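Local coordinates for metallophosphoesterase TT1561-like domain-containing protein (PDB 2YVT) that is of unknown function but belongs to the calcineurin-like metallophosphoesterase superfamily, whose characterised members typically hydrolyse phosphate esters using bound metal ions, at residues A[8-13]-A[35-40]; A[92-97]-A[118-123]; A[134-139]-A[177-182]. All coordinates share one frame; numbering follows the deposited sequence.

Overall arrangement
Read from the N terminus, the three contacts come in series: each closes its own loop before the next opens, and none nest or cross. Interaction 1 brings 35-40 back beside 8-13 after helix 21-31. Interaction 2 does the same for 118-123 and 92-97 after helix 103-112. These two share one sheet, where strands 35-39 and 91-95 are neighbours. Interaction 3 joins 134-139 to 177-182 in the second sheet, across a longer excursion that includes helix 158-164. The sheets pack face to face: Ile-179 touches Val-39 and Val-95, Val-136 meets Leu-123, and Tyr-181 lies against Gly-40 and Gly-97, so all three contacts converge in the interior of the sandwich.

Interaction 1 of 3, residues A[8-13]-A[35-40]; sequences VLAIKN and ILVVVG
Val-8 and Ile-35 lie side by side in a ladder between the parallel strands 8-12 and 35-39, which with helix 21-31 form a beta-alpha-beta unit of the metallophosphoesterase fold. Four nearly straight backbone bonds zip them together: Leu-9 N to Ile-35 O, Val-37 N to Leu-9 O, Ile-11 N to Val-37 O (2.9 Å) and Val-39 N to Ile-11 O. Ile-35 can be followed outward. From CB, a chi1 of 59° puts CG1 between the backbone N and the carbonyl carbon, where it meets Val-8 CG2 at 3.5 Å; CD1 at the tip continues alongside Val-8, 3.6 Å from the same CG2. Val-8 CG1 reaches Val-37 CG2 as well. On this face, turned to the second sheet, Ala-10 offers only its CB to Val-37 CB (4.0 Å), a small apolar residue suited to this buried face between the two sheets. The other face is covered by helix 21-31 and is built of branched aliphatic residues: Leu-9 CD2 lies beside Leu-36 CD1 (3.8 Å), and Ile-11 CG1 beside Val-38 CG1. Lys-12 gives its CB to Val-39 CB, but its bent chain carries NZ to Asn-235 OD1 and the carbonyls of His-220 and Gly-222, three oxygen acceptors that satisfy the buried NZ. Next along, Asn-13 is held through OD1 to Asn-41 N and through ND2 to Glu-238 OE1. Its backbone N gives a weak bond to Val-39 O and a second one, 3.2 Å long, to Gly-40 O, approaching from 69° above that carbonyl's plane.

Interaction 2 of 3, residues A[92-97]-A[118-123]; sequences TFVVPG and PNIRVL
Thr-92 faces Ile-120 and Val-94 faces Val-122 in a parallel pairing, the axes of strands 92-95 and 120-122 running 4.7 Å apart at 27°. Thr-92 and Val-94 direct both N and O at the partner strand: Thr-92 N bonds Asn-119 O, Arg-121 N bonds Thr-92 O (2.8 Å), Val-94 N bonds Arg-121 O and Leu-123 N bonds Val-94 O. Phe-93, between them, turns its backbone to Leu-36 and Val-38 in the neighbouring strand 35-39. Its side chain lies beside that of Arg-121, pointing the same way, and Arg-121 CD touches the ring edge in its plane, 3.7 Å from CE1. The aliphatic part of this solvent-exposed arginine thus rests against the ring edge, while chi3 of -88° bends NE off the extended line and the guanidinium stands 66° from the ring plane. Leu-123 also meets the ring, obliquely, its CD1 lying 3.5 Å from Phe-93 CD1. Ala-128 of strand 126-130 touches Phe-93, Arg-121 and Leu-123 alike. On the opposite face, Val-94 CG2 meets Ile-120 CG2 at 4.1 Å and Val-94 CB meets Val-122 CG2; beta-branched residues suit the extended backbone here, and helices 65-86 and 103-112 cover them. At the start of the pairing Thr-92 OG1 and Asn-119 ND2 both hydrogen-bond Val-90 O, and ND2 also Gly-86 O. At the far end the carbonyl oxygen of Leu-123 is buried without a polar partner, 3.4 Å from the methyl Val-95 CG2. Two parallel strands joined through helix 103-112 in this way make a beta-alpha-beta crossover, here adding the outermost strand of one sheet of the metallophosphoesterase sandwich.

Interaction 3 of 3, residues A[134-139]-A[177-182]; sequences FEVIGF and VTIFYT
Val-136 pairs with Val-177 and Ile-137 with Thr-178 in parallel register, strands 134-139 and 177-180 running 17° apart as neighbours in the second sheet of the metallophosphoesterase beta sandwich. Val-177 and Ile-179 supply both N and O to the ladder: Val-177 N bonds Glu-135 O at a nearly linear 176°, Ile-137 N bonds Val-177 O (2.8 Å), Ile-179 N bonds Ile-137 O and Phe-139 N bonds Ile-179 O. The face turned to the first sheet is aliphatic. Val-136 CG1 meets the tip of Ile-179, CD1, at 3.6 Å; the extended chi2 of 171° carries CD1 out past CG1 to make that contact. Gly-138, with no side chain, brings its CA close to Ile-179 O (3.3 Å). At the strand's beginning Phe-134 CD1 touches Val-177 CG2 while its ring stacks on Trp-130. The other face meets helices. There Phe-139 CB packs on Phe-180 CD1 (3.9 Å), with Phe-139 among Tyr-160, Val-161 and Ile-164 of helix 158-164, and Phe-180 on Val-204 and Ile-207 of helix 202-211; bulky rings suit this layer between sheet and helices. Thr-178 suits the same face through its two branches: CG2 touches Ile-137 CB, while OG1 makes a weak bond to Val-215 O. Phe-139 O lies in the plane of the Phe-180 ring, at its edge, 3.5 Å from CD1. The same oxygen accepts from a water at 2.7 Å, and this water in turn takes the N-H of Thr-182, so that a single water links Phe-139 to the backbone two residues after Phe-180.

Interaction 1 of 3, residues A[8-13]-A[35-40]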
loop_
_atom_site.group_PDB
_atom_site.type_symbol
_atom_site.label_atom_id
_atom_site.label_comp_id
_atom_site.label_asym_id
_atom_site.label_seq_id
_atom_site.Cartn_x
_atom_site.Cartn_y
_atom_site.Cartn_z
ATOM N N VAL A 8 11.412 -10.332 0.772
ATOM C CA VAL A 8 10.143 -9.640 0.546
ATOM C C VAL A 8 10.037 -9.252 -0.921
ATOM O O VAL A 8 10.954 -8.634 -1.466
ATOM C CB VAL A 8 10.040 -8.337 1.405
ATOM C CG1 VAL A 8 8.692 -7.651 1.195
ATOM C CG2 VAL A 8 10.268 -8.635 2.888
ATOM N N LEU A 9 8.939 -9.641 -1.565
ATOM C CA LEU A 9 8.624 -9.155 -2.914
ATOM C C LEU A 9 7.521 -8.121 -2.749
ATOM O O LEU A 9 6.471 -8.433 -2.194
ATOM C CB LEU A 9 8.146 -10.300 -3.821
ATOM C CG LEU A 9 8.000 -10.067 -5.342
ATOM C CD1 LEU A 9 7.685 -11.404 -6.016
ATOM C CD2 LEU A 9 6.950 -9.042 -5.739
ATOM N N ALA A 10 7.754 -6.901 -3.232
ATOM C CA ALA A 10 6.755 -5.829 -3.106
ATOM C C ALA A 10 6.364 -5.254 -4.455
ATOM O O ALA A 10 7.215 -5.042 -5.319
ATOM C CB ALA A 10 7.273 -4.716 -2.189
ATOM N N ILE A 11 5.066 -5.003 -4.616
ATOM C CA ILE A 11 4.543 -4.254 -5.760
ATOM C C ILE A 11 3.650 -3.114 -5.266
ATOM O O ILE A 11 3.220 -3.099 -4.105
ATOM C CB ILE A 11 3.744 -5.157 -6.748
ATOM C CG1 ILE A 11 2.453 -5.691 -6.098
ATOM C CG2 ILE A 11 4.635 -6.277 -7.282
ATOM C CD1 ILE A 11 1.518 -6.397 -7.090
ATOM N N LYS A 12 3.375 -2.159 -6.149
ATOM C CA LYS A 12 2.440 -1.075 -5.848
ATOM C C LYS A 12 1.637 -0.723 -7.089
ATOM O O LYS A 12 2.079 -0.982 -8.214
ATOM C CB LYS A 12 3.153 0.157 -5.256
ATOM C CG LYS A 12 4.124 0.917 -6.187
ATOM C CD LYS A 12 3.468 2.107 -6.858
ATOM C CE LYS A 12 4.450 2.856 -7.758
ATOM N NZ LYS A 12 5.123 3.986 -7.036
ATOM N N ASN A 13 0.462 -0.138 -6.872
ATOM C CA ASN A 13 -0.453 0.227 -7.959
ATOM C C ASN A 13 -0.782 -0.968 -8.851
ATOM O O ASN A 13 -0.554 -0.946 -10.068
ATOM C CB ASN A 13 0.086 1.418 -8.771
ATOM C CG ASN A 13 -0.126 2.752 -8.069
ATOM O OD1 ASN A 13 -1.063 2.917 -7.277
ATOM N ND2 ASN A 13 0.728 3.724 -8.383
ATOM N N ILE A 35 7.574 -13.235 2.040
ATOM C CA ILE A 35 6.334 -12.453 2.043
ATOM C C ILE A 35 6.152 -11.674 0.751
ATOM O O ILE A 35 7.127 -11.279 0.112
ATOM C CB ILE A 35 6.190 -11.505 3.261
ATOM C CG1 ILE A 35 7.332 -10.495 3.341
ATOM C CG2 ILE A 35 6.040 -12.293 4.567
ATOM C CD1 ILE A 35 7.058 -9.363 4.355
ATOM N N LEU A 36 4.888 -11.515 0.368
ATOM C CA LEU A 36 4.484 -10.660 -0.731
ATOM C C LEU A 36 3.789 -9.445 -0.139
ATOM O O LEU A 36 2.898 -9.582 0.708
ATOM C CB LEU A 36 3.523 -11.414 -1.661
ATOM C CG LEU A 36 2.816 -10.616 -2.760
ATOM C CD1 LEU A 36 3.808 -10.050 -3.783
ATOM C CD2 LEU A 36 1.791 -11.503 -3.441
ATOM N N VAL A 37 4.210 -8.259 -0.561
ATOM C CA VAL A 37 3.560 -7.022 -0.140
ATOM C C VAL A 37 2.900 -6.388 -1.351
ATOM O O VAL A 37 3.560 -6.131 -2.358
ATOM C CB VAL A 37 4.567 -6.031 0.505
ATOM C CG1 VAL A 37 3.923 -4.662 0.723
ATOM C CG2 VAL A 37 5.075 -6.584 1.827
ATOM N N VAL A 38 1.593 -6.154 -1.258
ATOM C CA VAL A 38 0.867 -5.457 -2.327
ATOM C C VAL A 38 0.384 -4.132 -1.763
ATOM O O VAL A 38 -0.479 -4.107 -0.879
ATOM C CB VAL A 38 -0.348 -6.258 -2.859
ATOM C CG1 VAL A 38 -0.987 -5.521 -4.020
ATOM C CG2 VAL A 38 0.078 -7.668 -3.306
ATOM N N VAL A 39 0.972 -3.037 -2.248
ATOM C CA VAL A 39 0.512 -1.702 -1.883
ATOM C C VAL A 39 -0.480 -1.257 -2.950
ATOM O O VAL A 39 -0.297 -1.553 -4.138
ATOM C CB VAL A 39 1.685 -0.686 -1.801
ATOM C CG1 VAL A 39 1.189 0.674 -1.280
ATOM C CG2 VAL A 39 2.810 -1.222 -0.916
ATOM N N GLY A 40 -1.539 -0.565 -2.534
ATOM C CA GLY A 40 -2.502 -0.036 -3.486
ATOM C C GLY A 40 -1.864 0.979 -4.434
ATOM O O GLY A 40 -0.687 1.314 -4.298
#

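Interaction 2 of 3, residues A[92-97]-A[118-123]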
loop_
_atom_site.group_PDB
_atom_site.type_symbol
_atom_site.label_atom_id
_atom_site.label_comp_id
_atom_site.label_asym_id
_atom_site.label_seq_id
_atom_site.Cartn_x
_atom_site.Cartn_y
_atom_site.Cartn_z
ATOM N N THR A 92 1.050 -12.858 2.626
ATOM C CA THR A 92 0.847 -11.611 1.891
ATOM C C THR A 92 0.285 -10.530 2.794
ATOM O O THR A 92 -0.654 -10.789 3.561
ATOM C CB THR A 92 -0.125 -11.834 0.705
ATOM O OG1 THR A 92 0.392 -12.860 -0.149
ATOM C CG2 THR A 92 -0.310 -10.561 -0.118
ATOM N N PHE A 93 0.860 -9.331 2.703
ATOM C CA PHE A 93 0.299 -8.154 3.348
ATOM C C PHE A 93 -0.194 -7.208 2.270
ATOM O O PHE A 93 0.505 -6.960 1.288
ATOM C CB PHE A 93 1.342 -7.445 4.215
ATOM C CG PHE A 93 1.801 -8.253 5.387
ATOM C CD1 PHE A 93 0.916 -8.581 6.409
ATOM C CD2 PHE A 93 3.114 -8.698 5.462
ATOM C CE1 PHE A 93 1.335 -9.328 7.507
ATOM C CE2 PHE A 93 3.549 -9.453 6.550
ATOM C CZ PHE A 93 2.655 -9.769 7.575
ATOM N N VAL A 94 -1.403 -6.696 2.461
ATOM C CA VAL A 94 -2.045 -5.792 1.511
ATOM C C VAL A 94 -2.369 -4.489 2.232
ATOM O O VAL A 94 -2.929 -4.509 3.321
ATOM C CB VAL A 94 -3.351 -6.410 0.955
ATOM C CG1 VAL A 94 -4.067 -5.432 0.023
ATOM C CG2 VAL A 94 -3.061 -7.734 0.231
ATOM N N VAL A 95 -2.025 -3.360 1.609
ATOM C CA VAL A 95 -2.292 -2.032 2.179
ATOM C C VAL A 95 -3.051 -1.210 1.124
ATOM O O VAL A 95 -2.573 -1.075 0.006
ATOM C CB VAL A 95 -0.979 -1.329 2.597
ATOM C CG1 VAL A 95 -1.258 0.085 3.090
ATOM C CG2 VAL A 95 -0.265 -2.155 3.667
ATOM N N PRO A 96 -4.253 -0.704 1.466
ATOM C CA PRO A 96 -5.085 -0.074 0.443
ATOM C C PRO A 96 -4.568 1.282 -0.020
ATOM O O PRO A 96 -3.908 2.008 0.748
ATOM C CB PRO A 96 -6.443 0.084 1.151
ATOM C CG PRO A 96 -6.085 0.235 2.593
ATOM C CD PRO A 96 -4.911 -0.692 2.790
ATOM N N GLY A 97 -4.871 1.615 -1.274
ATOM C CA GLY A 97 -4.534 2.920 -1.815
ATOM C C GLY A 97 -5.673 3.929 -1.739
ATOM O O GLY A 97 -6.755 3.653 -1.187
ATOM N N PRO A 118 -6.115 -17.685 4.035
ATOM C CA PRO A 118 -5.547 -17.290 5.325
ATOM C C PRO A 118 -4.121 -16.749 5.216
ATOM O O PRO A 118 -3.585 -16.241 6.209
ATOM C CB PRO A 118 -5.572 -18.593 6.138
ATOM C CG PRO A 118 -5.533 -19.677 5.106
ATOM C CD PRO A 118 -6.331 -19.145 3.957
ATOM N N ASN A 119 -3.531 -16.852 4.021
ATOM C CA ASN A 119 -2.201 -16.297 3.745
ATOM C C ASN A 119 -2.215 -14.778 3.627
ATOM O O ASN A 119 -1.165 -14.141 3.724
ATOM C CB ASN A 119 -1.563 -16.924 2.491
ATOM C CG ASN A 119 -2.464 -16.870 1.255
ATOM O OD1 ASN A 119 -3.680 -17.083 1.331
ATOM N ND2 ASN A 119 -1.854 -16.613 0.094
ATOM N N ILE A 120 -3.402 -14.205 3.431
ATOM C CA ILE A 120 -3.534 -12.752 3.248
ATOM C C ILE A 120 -3.894 -12.045 4.551
ATOM O O ILE A 120 -4.804 -12.467 5.271
ATOM C CB ILE A 120 -4.607 -12.407 2.182
ATOM C CG1 ILE A 120 -4.239 -13.009 0.822
ATOM C CG2 ILE A 120 -4.812 -10.884 2.082
ATOM C CD1 ILE A 120 -5.315 -12.811 -0.229
ATOM N N ARG A 121 -3.185 -10.954 4.833
ATOM C CA ARG A 121 -3.549 -10.048 5.908
ATOM C C ARG A 121 -3.559 -8.626 5.378
ATOM O O ARG A 121 -2.556 -8.154 4.860
ATOM C CB ARG A 121 -2.546 -10.174 7.047
ATOM C CG ARG A 121 -2.788 -9.209 8.180
ATOM C CD ARG A 121 -1.913 -9.539 9.361
ATOM N NE ARG A 121 -2.525 -10.517 10.263
ATOM C CZ ARG A 121 -3.174 -10.197 11.379
ATOM N NH1 ARG A 121 -3.304 -8.926 11.740
ATOM N NH2 ARG A 121 -3.699 -11.152 12.135
ATOM N N VAL A 122 -4.700 -7.955 5.499
ATOM C CA VAL A 122 -4.783 -6.536 5.177
ATOM C C VAL A 122 -4.314 -5.736 6.387
ATOM O O VAL A 122 -4.775 -5.969 7.512
ATOM C CB VAL A 122 -6.224 -6.119 4.773
ATOM C CG1 VAL A 122 -6.360 -4.605 4.739
ATOM C CG2 VAL A 122 -6.589 -6.721 3.424
ATOM N N LEU A 123 -3.383 -4.811 6.153
ATOM C CA LEU A 123 -2.880 -3.934 7.205
ATOM C C LEU A 123 -3.259 -2.508 6.884
ATOM O O LEU A 123 -2.775 -1.923 5.916
ATOM C CB LEU A 123 -1.358 -4.050 7.342
ATOM C CG LEU A 123 -0.806 -5.406 7.760
ATOM C CD1 LEU A 123 0.704 -5.324 7.803
ATOM C CD2 LEU A 123 -1.364 -5.840 9.104
#

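Interaction 3 of 3, residues A[134-139]-A[177-182]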
loop_
_atom_site.group_PDB
_atom_site.type_symbol
_atom_site.label_atom_id
_atom_site.label_comp_id
_atom_site.label_asym_id
_atom_site.label_seq_id
_atom_site.Cartn_x
_atom_site.Cartn_y
_atom_site.Cartn_z
ATOM N N PHE A 134 9.717 -9.397 13.549
ATOM C CA PHE A 134 9.304 -8.113 12.986
ATOM C C PHE A 134 7.916 -7.741 13.458
ATOM O O PHE A 134 7.101 -8.618 13.753
ATOM C CB PHE A 134 9.296 -8.155 11.448
ATOM C CG PHE A 134 10.635 -8.463 10.829
ATOM C CD1 PHE A 134 11.499 -7.429 10.456
ATOM C CD2 PHE A 134 11.028 -9.777 10.605
ATOM C CE1 PHE A 134 12.736 -7.706 9.879
ATOM C CE2 PHE A 134 12.270 -10.064 10.029
ATOM C CZ PHE A 134 13.122 -9.025 9.671
ATOM N N GLU A 135 7.663 -6.437 13.533
ATOM C CA GLU A 135 6.303 -5.915 13.554
ATOM C C GLU A 135 6.089 -5.213 12.223
ATOM O O GLU A 135 6.894 -4.366 11.821
ATOM C CB GLU A 135 6.075 -4.928 14.708
ATOM C CG GLU A 135 6.082 -5.559 16.114
ATOM C CD GLU A 135 4.826 -6.366 16.445
ATOM O OE1 GLU A 135 3.951 -6.549 15.572
ATOM O OE2 GLU A 135 4.712 -6.829 17.603
ATOM N N VAL A 136 5.009 -5.575 11.537
ATOM C CA VAL A 136 4.679 -4.957 10.257
ATOM C C VAL A 136 3.481 -4.047 10.466
ATOM O O VAL A 136 2.438 -4.495 10.933
ATOM C CB VAL A 136 4.393 -6.019 9.169
ATOM C CG1 VAL A 136 4.276 -5.369 7.794
ATOM C CG2 VAL A 136 5.523 -7.054 9.150
ATOM N N ILE A 137 3.656 -2.768 10.146
ATOM C CA ILE A 137 2.609 -1.765 10.340
ATOM C C ILE A 137 2.156 -1.283 8.973
ATOM O O ILE A 137 2.987 -1.010 8.107
ATOM C CB ILE A 137 3.138 -0.572 11.154
ATOM C CG1 ILE A 137 3.589 -1.042 12.540
ATOM C CG2 ILE A 137 2.081 0.525 11.289
ATOM C CD1 ILE A 137 4.385 -0.005 13.262
ATOM N N GLY A 138 0.844 -1.183 8.777
ATOM C CA GLY A 138 0.302 -0.652 7.530
ATOM C C GLY A 138 -0.621 0.525 7.759
ATOM O O GLY A 138 -1.414 0.531 8.698
ATOM N N PHE A 139 -0.518 1.534 6.902
ATOM C CA PHE A 139 -1.455 2.652 6.944
ATOM C C PHE A 139 -1.623 3.139 5.508
ATOM O O PHE A 139 -0.726 3.771 4.934
ATOM C CB PHE A 139 -0.944 3.768 7.875
ATOM C CG PHE A 139 -2.035 4.681 8.403
ATOM C CD1 PHE A 139 -2.137 4.931 9.776
ATOM C CD2 PHE A 139 -2.957 5.281 7.548
ATOM C CE1 PHE A 139 -3.136 5.767 10.290
ATOM C CE2 PHE A 139 -3.967 6.121 8.043
ATOM C CZ PHE A 139 -4.050 6.371 9.421
ATOM N N VAL A 177 8.786 -2.750 10.265
ATOM C CA VAL A 177 8.591 -2.537 8.833
ATOM C C VAL A 177 7.266 -1.808 8.665
ATOM O O VAL A 177 6.230 -2.290 9.130
ATOM C CB VAL A 177 8.567 -3.863 8.042
ATOM C CG1 VAL A 177 8.238 -3.621 6.560
ATOM C CG2 VAL A 177 9.907 -4.602 8.181
ATOM N N THR A 178 7.303 -0.640 8.027
ATOM C CA THR A 178 6.077 0.139 7.798
ATOM C C THR A 178 5.742 0.123 6.317
ATOM O O THR A 178 6.633 0.156 5.468
ATOM C CB THR A 178 6.203 1.598 8.286
ATOM O OG1 THR A 178 7.318 2.220 7.643
ATOM C CG2 THR A 178 6.405 1.652 9.812
ATOM N N ILE A 179 4.455 0.030 6.014
ATOM C CA ILE A 179 3.984 -0.006 4.639
ATOM C C ILE A 179 2.926 1.067 4.487
ATOM O O ILE A 179 1.916 1.041 5.193
ATOM C CB ILE A 179 3.388 -1.384 4.264
ATOM C CG1 ILE A 179 4.362 -2.517 4.625
ATOM C CG2 ILE A 179 3.036 -1.428 2.768
ATOM C CD1 ILE A 179 3.776 -3.907 4.503
ATOM N N PHE A 180 3.173 2.013 3.581
ATOM C CA PHE A 180 2.263 3.135 3.348
ATOM C C PHE A 180 1.954 3.224 1.872
ATOM O O PHE A 180 2.826 2.978 1.042
ATOM C CB PHE A 180 2.904 4.474 3.761
ATOM C CG PHE A 180 3.382 4.517 5.183
ATOM C CD1 PHE A 180 2.490 4.391 6.243
ATOM C CD2 PHE A 180 4.733 4.696 5.455
ATOM C CE1 PHE A 180 2.947 4.430 7.568
ATOM C CE2 PHE A 180 5.199 4.744 6.765
ATOM C CZ PHE A 180 4.305 4.613 7.823
ATOM N N TYR A 181 0.721 3.595 1.533
ATOM C CA TYR A 181 0.443 3.972 0.156
ATOM C C TYR A 181 1.250 5.228 -0.208
ATOM O O TYR A 181 1.859 5.309 -1.272
ATOM C CB TYR A 181 -1.057 4.202 -0.055
ATOM C CG TYR A 181 -1.379 4.804 -1.396
ATOM C CD1 TYR A 181 -1.256 4.052 -2.566
ATOM C CD2 TYR A 181 -1.805 6.132 -1.501
ATOM C CE1 TYR A 181 -1.558 4.606 -3.813
ATOM C CE2 TYR A 181 -2.120 6.695 -2.737
ATOM C CZ TYR A 181 -1.989 5.931 -3.888
ATOM O OH TYR A 181 -2.283 6.483 -5.106
ATOM N N THR A 182 1.247 6.204 0.696
ATOM C CA THR A 182 1.882 7.491 0.439
ATOM C C THR A 182 3.371 7.457 0.786
ATOM O O THR A 182 3.736 7.073 1.900
ATOM C CB THR A 182 1.188 8.596 1.240
ATOM O OG1 THR A 182 -0.199 8.596 0.925
ATOM C CG2 THR A 182 1.769 9.962 0.904
HETATM O O HOH W 1 -0.526 5.789 3.102
#